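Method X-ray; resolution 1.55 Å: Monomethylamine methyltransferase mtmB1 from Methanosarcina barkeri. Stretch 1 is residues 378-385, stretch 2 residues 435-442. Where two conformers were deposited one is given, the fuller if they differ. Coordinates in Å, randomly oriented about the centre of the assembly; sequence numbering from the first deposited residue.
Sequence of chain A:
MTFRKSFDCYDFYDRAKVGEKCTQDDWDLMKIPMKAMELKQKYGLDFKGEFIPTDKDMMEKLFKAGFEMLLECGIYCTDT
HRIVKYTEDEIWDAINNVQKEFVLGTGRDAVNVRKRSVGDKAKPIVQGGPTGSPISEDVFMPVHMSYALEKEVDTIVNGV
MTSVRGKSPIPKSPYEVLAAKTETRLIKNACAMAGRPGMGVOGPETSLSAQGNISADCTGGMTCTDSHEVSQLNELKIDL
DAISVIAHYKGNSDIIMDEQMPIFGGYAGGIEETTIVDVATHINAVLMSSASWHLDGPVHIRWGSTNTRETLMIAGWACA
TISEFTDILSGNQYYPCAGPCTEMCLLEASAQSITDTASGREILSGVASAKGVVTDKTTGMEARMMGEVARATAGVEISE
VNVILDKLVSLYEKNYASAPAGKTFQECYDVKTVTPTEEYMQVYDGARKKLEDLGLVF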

# COMPACT_ATOMS: atom_id res chain seq x y z
N THR A 378 13.65 -26.79 -21.53
CA THR A 378 12.34 -26.80 -20.89
C THR A 378 11.50 -25.74 -21.61
O THR A 378 11.98 -24.63 -21.84
CB THR A 378 12.39 -26.42 -19.39
OG1 THR A 378 12.93 -25.10 -19.25
CG2 THR A 378 13.24 -27.40 -18.60
N THR A 379 10.27 -26.08 -21.98
CA THR A 379 9.40 -25.11 -22.64
C THR A 379 7.95 -25.28 -22.18
O THR A 379 7.57 -26.31 -21.64
CB THR A 379 9.41 -25.26 -24.18
OG1 THR A 379 8.50 -26.29 -24.56
CG2 THR A 379 10.81 -25.59 -24.68
N GLY A 380 7.15 -24.24 -22.42
CA GLY A 380 5.76 -24.27 -22.03
C GLY A 380 4.93 -25.37 -22.66
O GLY A 380 3.88 -25.72 -22.13
N MET A 381 5.39 -25.92 -23.78
CA MET A 381 4.65 -27.00 -24.43
C MET A 381 4.48 -28.21 -23.53
O MET A 381 3.44 -28.86 -23.55
CB MET A 381 5.34 -27.42 -25.73
CG MET A 381 5.13 -26.47 -26.90
SD MET A 381 3.41 -26.43 -27.48
CE MET A 381 3.45 -27.72 -28.74
N GLU A 382 5.51 -28.53 -22.74
CA GLU A 382 5.42 -29.67 -21.84
C GLU A 382 4.37 -29.41 -20.75
O GLU A 382 3.66 -30.33 -20.34
CB GLU A 382 6.78 -29.98 -21.21
CG GLU A 382 7.86 -30.35 -22.23
CD GLU A 382 8.83 -29.21 -22.50
OE1 GLU A 382 9.57 -28.83 -21.57
OE2 GLU A 382 8.85 -28.70 -23.64
N ALA A 383 4.29 -28.17 -20.29
CA ALA A 383 3.31 -27.81 -19.27
C ALA A 383 1.91 -27.84 -19.86
O ALA A 383 0.94 -28.15 -19.16
CB ALA A 383 3.62 -26.41 -18.72
N ARG A 384 1.78 -27.51 -21.14
CA ARG A 384 0.48 -27.54 -21.79
C ARG A 384 -0.05 -28.97 -21.78
O ARG A 384 -1.22 -29.21 -21.49
CB ARG A 384 0.57 -27.04 -23.24
CG ARG A 384 -0.78 -27.04 -23.95
CD ARG A 384 -0.63 -26.91 -25.46
NE ARG A 384 -0.05 -25.64 -25.86
CZ ARG A 384 0.15 -25.28 -27.13
NH1 ARG A 384 -0.18 -26.11 -28.11
NH2 ARG A 384 0.68 -24.10 -27.41
N MET A 385 0.82 -29.93 -22.11
CA MET A 385 0.40 -31.33 -22.13
C MET A 385 0.03 -31.77 -20.72
O MET A 385 -0.97 -32.46 -20.52
CB MET A 385 1.52 -32.21 -22.68
CG MET A 385 1.13 -33.68 -22.83
SD MET A 385 -0.23 -33.94 -24.01
CE MET A 385 0.67 -34.00 -25.55
N THR A 435 6.73 -18.55 -29.56
CA THR A 435 5.74 -19.51 -30.03
C THR A 435 6.43 -20.78 -30.51
O THR A 435 7.52 -20.73 -31.09
CB THR A 435 4.91 -18.92 -31.19
OG1 THR A 435 5.79 -18.43 -32.21
CG2 THR A 435 4.05 -17.77 -30.69
N PRO A 436 5.81 -21.95 -30.26
CA PRO A 436 6.41 -23.22 -30.68
C PRO A 436 6.48 -23.37 -32.20
O PRO A 436 5.67 -22.78 -32.93
CB PRO A 436 5.49 -24.26 -30.04
CG PRO A 436 4.16 -23.57 -30.05
CD PRO A 436 4.53 -22.18 -29.58
N THR A 437 7.45 -24.14 -32.66
CA THR A 437 7.63 -24.39 -34.09
C THR A 437 6.58 -25.39 -34.54
O THR A 437 5.97 -26.08 -33.72
CB THR A 437 9.02 -24.98 -34.40
OG1 THR A 437 9.19 -26.19 -33.65
CG2 THR A 437 10.12 -24.00 -34.04
N GLU A 438 6.35 -25.47 -35.85
CA GLU A 438 5.38 -26.42 -36.38
C GLU A 438 5.85 -27.83 -36.04
O GLU A 438 5.04 -28.73 -35.82
CB GLU A 438 5.25 -26.25 -37.90
CG GLU A 438 4.48 -25.01 -38.32
CD GLU A 438 4.52 -24.78 -39.81
OE1 GLU A 438 4.67 -25.77 -40.56
OE2 GLU A 438 4.38 -23.62 -40.24
N GLU A 439 7.16 -28.01 -35.99
CA GLU A 439 7.74 -29.31 -35.66
C GLU A 439 7.24 -29.77 -34.29
O GLU A 439 6.79 -30.90 -34.13
CB GLU A 439 9.26 -29.23 -35.64
CG GLU A 439 9.94 -30.56 -35.34
CD GLU A 439 11.43 -30.42 -35.08
OE1 GLU A 439 12.11 -29.73 -35.87
OE2 GLU A 439 11.92 -30.99 -34.08
N TYR A 440 7.33 -28.88 -33.30
CA TYR A 440 6.89 -29.23 -31.96
C TYR A 440 5.39 -29.51 -31.94
O TYR A 440 4.93 -30.45 -31.29
CB TYR A 440 7.21 -28.10 -30.97
CG TYR A 440 7.42 -28.59 -29.54
CD1 TYR A 440 6.85 -29.79 -29.11
CD2 TYR A 440 8.19 -27.86 -28.63
CE1 TYR A 440 7.05 -30.25 -27.81
CE2 TYR A 440 8.39 -28.32 -27.33
CZ TYR A 440 7.82 -29.52 -26.92
OH TYR A 440 8.03 -29.99 -25.65
N MET A 441 4.63 -28.68 -32.64
CA MET A 441 3.19 -28.86 -32.69
C MET A 441 2.83 -30.24 -33.25
O MET A 441 1.88 -30.87 -32.79
CB MET A 441 2.56 -27.75 -33.53
CG MET A 441 2.64 -26.39 -32.87
SD MET A 441 2.17 -25.03 -33.95
CE MET A 441 0.42 -25.28 -34.08
N GLN A 442 3.59 -30.70 -34.23
CA GLN A 442 3.35 -32.01 -34.84
C GLN A 442 3.68 -33.12 -33.84
O GLN A 442 2.96 -34.11 -33.76
CB GLN A 442 4.19 -32.18 -36.11
CG GLN A 442 3.76 -31.29 -37.27
CD GLN A 442 4.66 -31.43 -38.48
OE1 GLN A 442 5.35 -32.44 -38.64
NE2 GLN A 442 4.64 -30.43 -39.36

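T378 makes no contact with stretch 2; its CA-to-CB bond points away. The contact begins at T379, the N-cap residue of the helix that follows. T379 OG1 accepts from M381 N at 3.2 Å, the capping bond. The same hydroxyl donates to the carboxylate of E382, with T379 OG1 and E382 OE2 2.6 Å apart. T379 N donates to E382 OE1 at 2.9 Å and nearly straight, at 171°. The E382 carboxylate thus folds back over the start of its own helix and is held there by both its oxygens. Across the interface, T379 OG1 lies 3.4 Å from Y440 CE2, a packing contact oblique to the ring.

G380 has no side chain and touches nothing in stretch 2.

M381 has the largest share of the contact on this side, 88 Å², nearly matched by the 85 Å² of Y440. Its CA-to-CB bond points toward stretch 2, and all three chi angles are m. M381 CB sits over one face of the Y440 ring, 3.8 Å from the ring centroid and 24° off the normal, a CH-pi contact. The closest atoms of this pair are M381 CB and Y440 CZ, 3.5 Å apart. M381 SD is 5.0 Å from the centroid of the Y440 ring, a sulfur-aromatic contact. The side chain also reaches other neighbours: M381 CG packs on P436 CB at 3.9 Å, and M381 CE lies 4.1 Å from M441 CA. One flexible apolar chain therefore touches three residues of stretch 2.

E382 supplies the polar link. Its CA-to-CB bond points sideways, but the end of the side chain comes nearer to stretch 2. Y440 OH donates to E382 OE2 over a short 2.5 Å, the one hydrogen bond across the stretches. E382 OE2 lies at the edge of the ring, near its plane, as expected for a phenol hydroxyl bond. The same oxygen accepts from T379 OG1, so one carboxylate oxygen joins the helix cap to the tyrosine. Y440 is thus fixed at its hydroxyl by E382 and covered on one face by M381.

A383 and M385 are out of reach. Between them, R384 points its CA-to-CB bond toward stretch 2 but makes only a loose contact, R384 NH2 to P436 CG at 4.4 Å. Its guanidinium nitrogens are hydrogen-bonded elsewhere in the structure.

The helix axes come no closer than 11.7 Å, and side chains fill the gap. The helices run in roughly the same direction, 24° apart.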